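Long-range contacts in putative polyketide synthase (Brevibacillus brevis, PDB 6HP2), which is the O-methyltransferase domain of a trans-AT polyketide synthase, probably serving bacillaene biosynthesis, and binds S-adenosyl-L-homocysteine: residues M83-F88 with P330-Q335; E91-V96 with E115-I120; E237-S242 with L288-K293. All blocks are in the same frame, centred on the assembly; numbering follows the deposited sequence.

Contact 1 of 3, residues M83-F88 with P330-Q335. With SAH (S-adenosyl-L-homocysteine), chain B.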
loop_
_atom_site.group_PDB
_atom_site.type_symbol
_atom_site.label_atom_id
_atom_site.label_comp_id
_atom_site.label_asym_id
_atom_site.label_seq_id
_atom_site.Cartn_x
_atom_site.Cartn_y
_atom_site.Cartn_z
ATOM N N MET A 83 -5.052 -8.267 -3.827
ATOM C CA MET A 83 -3.697 -7.731 -3.709
ATOM C C MET A 83 -3.234 -7.665 -2.264
ATOM O O MET A 83 -2.093 -8.000 -1.942
ATOM C CB MET A 83 -3.620 -6.348 -4.321
ATOM C CG MET A 83 -2.223 -5.739 -4.242
ATOM S SD MET A 83 -2.073 -4.202 -5.242
ATOM C CE MET A 83 -3.198 -3.084 -4.463
ATOM N N ARG A 84 -4.083 -7.182 -1.381
ATOM C CA ARG A 84 -3.751 -7.175 0.048
ATOM C C ARG A 84 -3.548 -8.583 0.589
ATOM O O ARG A 84 -2.688 -8.797 1.445
ATOM C CB ARG A 84 -4.859 -6.441 0.803
ATOM C CG ARG A 84 -4.775 -4.942 0.623
ATOM C CD ARG A 84 -6.031 -4.261 1.217
ATOM N NE ARG A 84 -5.798 -2.832 1.432
ATOM C CZ ARG A 84 -5.799 -1.921 0.456
ATOM N NH1 ARG A 84 -5.976 -2.287 -0.832
ATOM N NH2 ARG A 84 -5.594 -0.666 0.775
ATOM N N GLN A 85 -4.312 -9.563 0.092
ATOM C CA GLN A 85 -4.095 -10.929 0.541
ATOM C C GLN A 85 -2.693 -11.395 0.183
ATOM O O GLN A 85 -2.030 -12.084 0.974
ATOM C CB GLN A 85 -5.114 -11.910 -0.061
ATOM C CG GLN A 85 -6.564 -11.684 0.451
ATOM C CD GLN A 85 -7.550 -12.558 -0.252
ATOM O OE1 GLN A 85 -7.325 -12.937 -1.397
ATOM N NE2 GLN A 85 -8.653 -12.895 0.413
ATOM N N VAL A 86 -2.231 -11.057 -1.017
ATOM C CA VAL A 86 -0.862 -11.426 -1.401
ATOM C C VAL A 86 0.121 -10.707 -0.497
ATOM O O VAL A 86 1.114 -11.267 -0.083
ATOM C CB VAL A 86 -0.590 -11.137 -2.888
ATOM C CG1 VAL A 86 0.909 -11.468 -3.282
ATOM C CG2 VAL A 86 -1.529 -12.040 -3.773
ATOM N N LEU A 87 -0.156 -9.466 -0.144
ATOM C CA LEU A 87 0.797 -8.740 0.696
ATOM C C LEU A 87 0.914 -9.386 2.070
ATOM O O LEU A 87 2.016 -9.470 2.637
ATOM C CB LEU A 87 0.337 -7.266 0.864
ATOM C CG LEU A 87 1.210 -6.346 1.731
ATOM C CD1 LEU A 87 2.517 -6.077 1.023
ATOM C CD2 LEU A 87 0.431 -5.028 1.985
ATOM N N PHE A 88 -0.230 -9.788 2.644
ATOM C CA PHE A 88 -0.298 -10.264 4.012
ATOM C C PHE A 88 -0.094 -11.786 4.173
ATOM O O PHE A 88 -0.108 -12.287 5.311
ATOM C CB PHE A 88 -1.628 -9.856 4.644
ATOM C CG PHE A 88 -1.710 -8.358 5.050
ATOM C CD1 PHE A 88 -1.148 -7.910 6.223
ATOM C CD2 PHE A 88 -2.417 -7.454 4.274
ATOM C CE1 PHE A 88 -1.218 -6.620 6.606
ATOM C CE2 PHE A 88 -2.505 -6.130 4.631
ATOM C CZ PHE A 88 -1.900 -5.698 5.806
ATOM N N PRO A 330 -4.550 -15.337 5.399
ATOM C CA PRO A 330 -5.097 -14.927 6.717
ATOM C C PRO A 330 -5.816 -13.569 6.729
ATOM O O PRO A 330 -6.542 -13.266 7.697
ATOM C CB PRO A 330 -3.843 -14.843 7.614
ATOM C CG PRO A 330 -2.723 -14.559 6.640
ATOM C CD PRO A 330 -3.095 -15.314 5.354
ATOM N N TYR A 331 -5.624 -12.733 5.725
ATOM C CA TYR A 331 -6.149 -11.365 5.784
ATOM C C TYR A 331 -5.960 -10.673 4.452
ATOM O O TYR A 331 -4.900 -10.810 3.875
ATOM C CB TYR A 331 -5.415 -10.544 6.874
ATOM C CG TYR A 331 -5.972 -9.141 6.866
ATOM C CD1 TYR A 331 -7.151 -8.830 7.510
ATOM C CD2 TYR A 331 -5.321 -8.163 6.165
ATOM C CE1 TYR A 331 -7.677 -7.542 7.428
ATOM C CE2 TYR A 331 -5.836 -6.885 6.053
ATOM C CZ TYR A 331 -7.019 -6.585 6.673
ATOM O OH TYR A 331 -7.512 -5.327 6.536
ATOM N N PRO A 332 -6.929 -9.919 3.940
ATOM C CA PRO A 332 -8.323 -9.818 4.407
ATOM C C PRO A 332 -9.109 -11.008 3.912
ATOM O O PRO A 332 -8.538 -11.846 3.242
ATOM C CB PRO A 332 -8.847 -8.522 3.765
ATOM C CG PRO A 332 -7.697 -7.892 3.030
ATOM C CD PRO A 332 -6.646 -8.972 2.834
ATOM N N LYS A 333 -10.398 -11.061 4.219
ATOM C CA LYS A 333 -11.343 -12.003 3.632
ATOM C C LYS A 333 -12.166 -11.294 2.559
ATOM O O LYS A 333 -12.425 -10.092 2.645
ATOM C CB LYS A 333 -12.275 -12.585 4.706
ATOM C CG LYS A 333 -11.557 -13.119 5.939
ATOM C CD LYS A 333 -10.635 -14.298 5.624
ATOM C CE LYS A 333 -9.875 -14.769 6.871
ATOM N NZ LYS A 333 -9.234 -16.134 6.754
ATOM N N GLN A 334 -12.584 -12.040 1.544
ATOM C CA GLN A 334 -13.451 -11.475 0.516
ATOM C C GLN A 334 -14.876 -11.393 1.046
ATOM O O GLN A 334 -15.305 -12.251 1.819
ATOM C CB GLN A 334 -13.416 -12.321 -0.754
ATOM C CG GLN A 334 -12.091 -12.279 -1.480
ATOM C CD GLN A 334 -11.960 -11.048 -2.376
ATOM O OE1 GLN A 334 -12.799 -10.117 -2.351
ATOM N NE2 GLN A 334 -10.904 -11.013 -3.136
ATOM N N GLN A 335 -15.587 -10.342 0.650
ATOM C CA GLN A 335 -16.987 -10.183 1.022
ATOM C C GLN A 335 -17.846 -11.198 0.274
ATOM O O GLN A 335 -17.562 -11.563 -0.869
ATOM C CB GLN A 335 -17.452 -8.757 0.716
ATOM C CG GLN A 335 -18.824 -8.416 1.252
ATOM C CD GLN A 335 -19.168 -6.944 1.094
ATOM O OE1 GLN A 335 -18.361 -6.154 0.593
ATOM N NE2 GLN A 335 -20.372 -6.565 1.524
HETATM N N SAH B . -3.478 2.846 2.960
HETATM C CA SAH B . -4.812 3.354 2.656
HETATM C CB SAH B . -4.774 4.775 2.108
HETATM C CG SAH B . -3.767 5.030 1.001
HETATM S SD SAH B . -3.974 6.695 0.305
HETATM C C SAH B . -5.456 2.402 1.678
HETATM O O SAH B . -6.606 2.595 1.285
HETATM O OXT SAH B . -4.826 1.423 1.291
HETATM C "C5'" SAH B . -2.543 7.466 1.096
HETATM C "C4'" SAH B . -2.732 7.637 2.601
HETATM O "O4'" SAH B . -1.491 8.115 3.165
HETATM C "C3'" SAH B . -3.760 8.770 2.929
HETATM O "O3'" SAH B . -4.544 8.248 4.013
HETATM C "C2'" SAH B . -2.936 9.973 3.382
HETATM O "O2'" SAH B . -3.563 10.811 4.307
HETATM C "C1'" SAH B . -1.718 9.246 3.994
HETATM N N9 SAH B . -0.496 10.037 4.125
HETATM C C8 SAH B . 0.203 10.688 3.149
HETATM N N7 SAH B . 1.216 11.314 3.754
HETATM C C5 SAH B . 1.200 11.020 5.075
HETATM C C6 SAH B . 1.991 11.387 6.157
HETATM N N6 SAH B . 3.085 12.142 6.062
HETATM N N1 SAH B . 1.696 10.886 7.391
HETATM C C2 SAH B . 0.569 10.111 7.596
HETATM N N3 SAH B . -0.223 9.784 6.525
HETATM C C4 SAH B . 0.066 10.266 5.310
HETATM O O HOH W 1 -3.371 -12.865 3.382
HETATM O O HOH W 2 -9.219 -13.296 -3.356
#
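Gln85, on the last turns of helix 70-88, reaches across the loop that follows helix 316-326 and pairs with Pro332. Its CB lies near Tyr331 O; CG, set anti to the carbonyl carbon (chi1 -68°), meets the proline ring at CD, 3.6 Å away. The chain then runs extended, and NE2 donates to Pro332 O at 3.0 Å, with 164° at the hydrogen. Pro332 O lies in the plane of the Gln85 amide, although NE2 stands above the plane of the Pro332 carbonyl. OE1 accepts from a water that also accepts from Gln334 NE2, itself bonded to Glu78 O. A second water donates to both Gln85 O and Tyr331 O.

Beside this polar seam, Tyr331 turns its edge to the face of Phe88 in a T-shaped stack, centroids 4.9 Å apart and planes at 86°. Pro332, behind a cis peptide, puts CD 3.7 Å from Arg84 CB. Arg84 belongs to the S-adenosyl-L-homocysteine site; Asp109 OD2 holds its NE in a salt bridge, and OD1 takes Tyr331 OH. The C-terminal loop thus probably acts as a second shell to that pocket, one carboxylate being shared between Arg84 and the tyrosine whose ring edge meets Phe88.

Contact 2 of 3, residues E91-V96 with E115-I120; sequences ENFSRV and ELYPHI
Phe93 and Tyr117 meet where two connections of the Rossmann-like methyltransferase fold come together: the loop entering strand 98-101 and the type I beta turn, Tyr117 to Ile120, that leads from helix 108-116 into strand 121-126. The turn is closed by Ile120 N donating to Tyr117 O at 2.9 Å.

Across the contact the donor is His119 NE2, which lies 2.9 Å from Phe93 O and equally 2.9 Å from Val96 O. Both bonds are weak, with angles at the hydrogen of 128° and 123°, as expected when one N-H is divided between two carbonyls. Ile120 CG1 lies over one face of the His119 ring, near its rim. On the Phe93 side, Asn92 OD1 accepts weakly from Ser94 N and Arg95 N. Tyr117 OH is satisfied by Pro330 O, in the C-terminal loop.

Apolar contacts lie beside these bonds. The Phe93 and Tyr117 rings are nearly parallel but slid apart, so they barely overlap. Ile120 CD1 comes up to the edge of the Phe93 ring, 3.8 Å from CD2, while Phe93 CB stands 3.6 Å from the Tyr117 centroid, over the ring's centre.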
loop_
_atom_site.group_PDB
_atom_site.type_symbol
_atom_site.label_atom_id
_atom_site.label_comp_id
_atom_site.label_asym_id
_atom_site.label_seq_id
_atom_site.Cartn_x
_atom_site.Cartn_y
_atom_site.Cartn_z
ATOM N N GLU A 91 2.244 -13.672 6.891
ATOM C CA GLU A 91 2.230 -13.239 8.275
ATOM C C GLU A 91 1.431 -14.214 9.118
ATOM O O GLU A 91 0.499 -14.856 8.634
ATOM C CB GLU A 91 1.621 -11.842 8.354
ATOM C CG GLU A 91 2.276 -10.895 7.352
ATOM C CD GLU A 91 3.821 -10.962 7.380
ATOM O OE1 GLU A 91 4.395 -10.862 8.502
ATOM O OE2 GLU A 91 4.453 -11.129 6.272
ATOM N N ASN A 92 1.853 -14.373 10.352
ATOM C CA ASN A 92 1.157 -15.177 11.360
ATOM C C ASN A 92 0.469 -14.201 12.308
ATOM O O ASN A 92 1.125 -13.592 13.175
ATOM C CB ASN A 92 2.127 -16.087 12.118
ATOM C CG ASN A 92 1.441 -16.900 13.170
ATOM O OD1 ASN A 92 0.340 -16.601 13.525
ATOM N ND2 ASN A 92 2.105 -17.932 13.685
ATOM N N PHE A 93 -0.847 -14.021 12.126
ATOM C CA PHE A 93 -1.537 -13.024 12.937
ATOM C C PHE A 93 -1.761 -13.524 14.360
ATOM O O PHE A 93 -2.060 -12.721 15.257
ATOM C CB PHE A 93 -2.876 -12.645 12.314
ATOM C CG PHE A 93 -2.759 -11.730 11.181
ATOM C CD1 PHE A 93 -2.436 -12.200 9.917
ATOM C CD2 PHE A 93 -3.009 -10.375 11.336
ATOM C CE1 PHE A 93 -2.330 -11.350 8.841
ATOM C CE2 PHE A 93 -2.896 -9.527 10.233
ATOM C CZ PHE A 93 -2.567 -10.014 8.998
ATOM N N SER A 94 -1.598 -14.824 14.588
ATOM C CA SER A 94 -1.670 -15.317 15.966
ATOM C C SER A 94 -0.501 -14.815 16.799
ATOM O O SER A 94 -0.649 -14.598 18.004
ATOM C CB SER A 94 -1.734 -16.848 15.972
ATOM O OG SER A 94 -1.667 -17.357 17.282
ATOM N N ARG A 95 0.657 -14.610 16.187
ATOM C CA ARG A 95 1.832 -14.094 16.887
ATOM C C ARG A 95 1.781 -12.576 17.069
ATOM O O ARG A 95 2.395 -12.037 17.985
ATOM C CB ARG A 95 3.102 -14.453 16.087
ATOM C CG ARG A 95 4.399 -13.992 16.694
ATOM C CD ARG A 95 4.676 -14.761 17.970
ATOM N NE ARG A 95 5.267 -16.068 17.702
ATOM C CZ ARG A 95 5.527 -16.976 18.635
ATOM N NH1 ARG A 95 5.210 -16.748 19.902
ATOM N NH2 ARG A 95 6.085 -18.119 18.295
ATOM N N VAL A 96 1.100 -11.870 16.182
ATOM C CA VAL A 96 1.056 -10.416 16.241
ATOM C C VAL A 96 0.189 -9.956 17.410
ATOM O O VAL A 96 -0.906 -10.480 17.656
ATOM C CB VAL A 96 0.521 -9.899 14.902
ATOM C CG1 VAL A 96 0.248 -8.377 14.967
ATOM C CG2 VAL A 96 1.521 -10.216 13.761
ATOM N N GLU A 115 -11.145 -6.374 13.816
ATOM C CA GLU A 115 -12.372 -7.159 13.868
ATOM C C GLU A 115 -12.070 -8.639 13.696
ATOM O O GLU A 115 -12.610 -9.487 14.416
ATOM C CB GLU A 115 -13.359 -6.719 12.797
ATOM C CG GLU A 115 -14.187 -5.537 13.104
ATOM C CD GLU A 115 -15.344 -5.397 12.113
ATOM O OE1 GLU A 115 -16.516 -5.422 12.540
ATOM O OE2 GLU A 115 -15.068 -5.277 10.907
ATOM N N LEU A 116 -11.239 -8.974 12.710
ATOM C CA LEU A 116 -10.968 -10.378 12.416
ATOM C C LEU A 116 -10.104 -11.046 13.490
ATOM O O LEU A 116 -10.184 -12.273 13.669
ATOM C CB LEU A 116 -10.292 -10.489 11.052
ATOM C CG LEU A 116 -10.184 -11.845 10.373
ATOM C CD1 LEU A 116 -11.486 -12.623 10.409
ATOM C CD2 LEU A 116 -9.727 -11.626 8.930
ATOM N N TYR A 117 -9.267 -10.277 14.195
ATOM C CA TYR A 117 -8.276 -10.814 15.151
ATOM C C TYR A 117 -8.478 -10.038 16.445
ATOM O O TYR A 117 -7.731 -9.088 16.747
ATOM C CB TYR A 117 -6.842 -10.698 14.607
ATOM C CG TYR A 117 -6.639 -11.603 13.418
ATOM C CD1 TYR A 117 -6.574 -12.981 13.581
ATOM C CD2 TYR A 117 -6.533 -11.088 12.117
ATOM C CE1 TYR A 117 -6.428 -13.836 12.478
ATOM C CE2 TYR A 117 -6.409 -11.909 11.024
ATOM C CZ TYR A 117 -6.336 -13.259 11.193
ATOM O OH TYR A 117 -6.171 -14.099 10.118
ATOM N N PRO A 118 -9.488 -10.414 17.233
ATOM C CA PRO A 118 -9.840 -9.608 18.412
ATOM C C PRO A 118 -8.738 -9.461 19.432
ATOM O O PRO A 118 -8.874 -8.592 20.294
ATOM C CB PRO A 118 -11.040 -10.361 19.006
ATOM C CG PRO A 118 -11.647 -11.038 17.876
ATOM C CD PRO A 118 -10.512 -11.438 16.952
ATOM N N HIS A 119 -7.671 -10.275 19.392
ATOM C CA HIS A 119 -6.556 -10.092 20.323
ATOM C C HIS A 119 -5.599 -8.974 19.919
ATOM O O HIS A 119 -4.754 -8.560 20.720
ATOM C CB HIS A 119 -5.764 -11.408 20.457
ATOM C CG HIS A 119 -4.948 -11.738 19.236
ATOM N ND1 HIS A 119 -5.458 -12.417 18.148
ATOM C CD2 HIS A 119 -3.646 -11.517 18.951
ATOM C CE1 HIS A 119 -4.518 -12.564 17.228
ATOM N NE2 HIS A 119 -3.407 -12.026 17.691
ATOM N N ILE A 120 -5.715 -8.423 18.696
ATOM C CA ILE A 120 -4.754 -7.460 18.215
ATOM C C ILE A 120 -5.225 -6.037 18.531
ATOM O O ILE A 120 -6.403 -5.732 18.473
ATOM C CB ILE A 120 -4.545 -7.643 16.703
ATOM C CG1 ILE A 120 -3.983 -9.050 16.419
ATOM C CG2 ILE A 120 -3.566 -6.545 16.188
ATOM C CD1 ILE A 120 -3.555 -9.249 14.970
#

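Contact 3 of 3, residues E237-S242 with L288-K293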
loop_
_atom_site.group_PDB
_atom_site.type_symbol
_atom_site.label_atom_id
_atom_site.label_comp_id
_atom_site.label_asym_id
_atom_site.label_seq_id
_atom_site.Cartn_x
_atom_site.Cartn_y
_atom_site.Cartn_z
ATOM N N GLU A 237 11.001 -10.190 0.631
ATOM C CA GLU A 237 10.273 -10.500 -0.578
ATOM C C GLU A 237 9.875 -9.198 -1.244
ATOM O O GLU A 237 9.489 -8.225 -0.568
ATOM C CB GLU A 237 9.035 -11.348 -0.255
ATOM C CG GLU A 237 8.370 -11.947 -1.472
ATOM C CD GLU A 237 7.360 -13.052 -1.133
ATOM O OE1 GLU A 237 7.281 -13.442 0.034
ATOM O OE2 GLU A 237 6.645 -13.525 -2.036
ATOM N N ILE A 238 10.060 -9.140 -2.557
ATOM C CA ILE A 238 9.633 -7.983 -3.364
ATOM C C ILE A 238 8.890 -8.544 -4.568
ATOM O O ILE A 238 9.390 -9.444 -5.253
ATOM C CB ILE A 238 10.809 -7.074 -3.774
ATOM C CG1 ILE A 238 10.397 -5.919 -4.689
ATOM C CG2 ILE A 238 11.941 -7.925 -4.475
ATOM C CD1 ILE A 238 9.764 -4.787 -3.978
ATOM N N ILE A 239 7.661 -8.067 -4.790
ATOM C CA ILE A 239 6.828 -8.584 -5.833
ATOM C C ILE A 239 6.454 -7.470 -6.802
ATOM O O ILE A 239 5.981 -6.435 -6.366
ATOM C CB ILE A 239 5.544 -9.157 -5.224
ATOM C CG1 ILE A 239 5.859 -10.370 -4.343
ATOM C CG2 ILE A 239 4.569 -9.521 -6.315
ATOM C CD1 ILE A 239 4.720 -10.774 -3.433
ATOM N N ASP A 240 6.620 -7.678 -8.105
ATOM C CA ASP A 240 6.309 -6.624 -9.061
ATOM C C ASP A 240 4.900 -6.799 -9.647
ATOM O O ASP A 240 4.614 -7.819 -10.269
ATOM C CB ASP A 240 7.339 -6.638 -10.190
ATOM C CG ASP A 240 7.159 -5.486 -11.157
ATOM O OD1 ASP A 240 6.272 -4.643 -10.915
ATOM O OD2 ASP A 240 7.905 -5.424 -12.154
ATOM N N VAL A 241 4.018 -5.818 -9.445
ATOM C CA VAL A 241 2.659 -5.894 -9.968
ATOM C C VAL A 241 2.404 -4.908 -11.107
ATOM O O VAL A 241 1.262 -4.737 -11.527
ATOM C CB VAL A 241 1.622 -5.594 -8.874
ATOM C CG1 VAL A 241 0.318 -6.306 -9.176
ATOM C CG2 VAL A 241 2.147 -5.981 -7.499
ATOM N N SER A 242 3.457 -4.273 -11.613
ATOM C CA SER A 242 3.308 -3.260 -12.663
ATOM C C SER A 242 2.453 -3.667 -13.870
ATOM O O SER A 242 1.575 -2.906 -14.275
ATOM C CB SER A 242 4.675 -2.744 -13.135
ATOM O OG SER A 242 5.529 -2.491 -12.037
ATOM N N LEU A 288 5.006 -4.814 -4.158
ATOM C CA LEU A 288 4.652 -5.197 -2.804
ATOM C C LEU A 288 5.982 -5.518 -2.090
ATOM O O LEU A 288 6.736 -6.374 -2.550
ATOM C CB LEU A 288 3.747 -6.429 -2.767
ATOM C CG LEU A 288 2.650 -6.564 -3.822
ATOM C CD1 LEU A 288 1.911 -7.880 -3.628
ATOM C CD2 LEU A 288 1.686 -5.393 -3.746
ATOM N N PHE A 289 6.269 -4.836 -0.986
ATOM C CA PHE A 289 7.495 -5.038 -0.217
ATOM C C PHE A 289 7.202 -5.777 1.088
ATOM O O PHE A 289 6.331 -5.345 1.847
ATOM C CB PHE A 289 8.175 -3.729 0.215
ATOM C CG PHE A 289 8.580 -2.808 -0.896
ATOM C CD1 PHE A 289 7.645 -2.225 -1.708
ATOM C CD2 PHE A 289 9.881 -2.426 -1.015
ATOM C CE1 PHE A 289 8.033 -1.309 -2.674
ATOM C CE2 PHE A 289 10.290 -1.536 -2.015
ATOM C CZ PHE A 289 9.359 -0.990 -2.840
ATOM N N LYS A 290 7.992 -6.808 1.388
ATOM C CA LYS A 290 7.981 -7.460 2.709
ATOM C C LYS A 290 9.382 -7.326 3.304
ATOM O O LYS A 290 10.370 -7.909 2.796
ATOM C CB LYS A 290 7.547 -8.909 2.609
ATOM C CG LYS A 290 6.376 -9.067 1.674
ATOM C CD LYS A 290 5.721 -10.473 1.838
ATOM C CE LYS A 290 4.508 -10.550 0.943
ATOM N NZ LYS A 290 3.761 -11.815 1.113
ATOM N N LEU A 291 9.466 -6.547 4.380
ATOM C CA LEU A 291 10.754 -6.198 4.974
ATOM C C LEU A 291 10.865 -6.782 6.386
ATOM O O LEU A 291 9.872 -6.851 7.132
ATOM C CB LEU A 291 10.942 -4.665 5.069
ATOM C CG LEU A 291 10.511 -3.845 3.846
ATOM C CD1 LEU A 291 10.561 -2.351 4.144
ATOM C CD2 LEU A 291 11.417 -4.154 2.670
ATOM N N LYS A 292 12.104 -7.049 6.772
ATOM C CA LYS A 292 12.480 -7.531 8.086
ATOM C C LYS A 292 13.588 -6.634 8.588
ATOM O O LYS A 292 14.305 -6.001 7.798
ATOM C CB LYS A 292 12.939 -9.011 8.030
ATOM C CG LYS A 292 11.888 -9.969 7.545
ATOM C CD LYS A 292 10.762 -10.165 8.556
ATOM C CE LYS A 292 9.667 -11.074 8.006
ATOM N NZ LYS A 292 8.843 -11.688 9.099
ATOM N N LYS A 293 13.797 -6.670 9.906
ATOM C CA LYS A 293 14.917 -5.959 10.519
ATOM C C LYS A 293 16.152 -6.842 10.587
ATOM O O LYS A 293 16.077 -8.009 10.969
ATOM C CB LYS A 293 14.551 -5.510 11.912
ATOM C CG LYS A 293 14.928 -4.097 12.282
ATOM C CD LYS A 293 14.183 -3.706 13.591
ATOM C CE LYS A 293 14.594 -2.324 14.097
ATOM N NZ LYS A 293 13.989 -2.052 15.435
HETATM O O HOH W 3 4.377 -13.816 -0.848
#
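Residues 237-240 and 288-293, on neighbouring strands in the antiparallel part of the mixed sheet of this Rossmann-like methyltransferase fold, have segment axes at 176° and 4.9 Å apart at closest approach, with Glu237-Lys290 and Ile239-Leu288 as hydrogen-bonded pairs and Ile238-Phe289 as the non-hydrogen-bonded pair between them. Four backbone bonds join the strands; the shortest, Lys290 N to Glu237 O, measures 2.8 Å. Ile238 CA adds a CH...O contact to Leu288 O.

On one face, Ile238 and Phe289 lie side by side. A chi2 of 79° bends the Ile238 chain at CG1, and CD1 stands over the centre of the Phe289 ring, 3.7 Å from the centroid, a CH-pi contact only 7° off the normal. The ring also meets Trp224.

The other face carries Glu237, Ile239, Leu288 and Lys290. Ile239 CD1 lies 4.0 Å from Leu288 CD1. Beyond the strand end, Val241 CG2 packs on Leu288 CG and CD2. Helix 70-88 covers this patch with Met83, Val86 and Leu87.

Glu237 and Lys290 lie alongside each other, but OE1 is 4.0 Å from NZ, beyond a salt bridge. A water joins them instead, donating to Glu237 OE2 at 2.6 Å and accepting from Lys290 NZ at 2.9 Å. Each group has stronger partners: Lys90 NZ pairs with OE1 and Arg314 NH1 with OE2, and Val86 O accepts from Lys290 NZ. Two salt bridges on one buried glutamate would be expected to favour its charged form, while the lysine is turned to the backbone of helix 70-88, tying helix to sheet.

How the contacts relate
From the N terminus, helix 70-88 supplies 83-88, and contact 1 closes the longest loop only when the chain arrives at 330-335, after the whole sheet has been laid down. Contacts 2 and 3 both nest inside that loop and follow one another in series: contact 2 closes early, around strand 98-101 and helix 108-116, and contact 3 later closes a mostly helical excursion between strands 233-240 and 284-293. Contact 1 touches both. Its loop meets contact 2 through Tyr331 CB against Phe93 CZ, and Val86 of its helix packs on Leu288 of contact 3. Contacts 2 and 3 do not touch; the end of helix 70-88 lies between them, joining the C-terminal loop to the sheet.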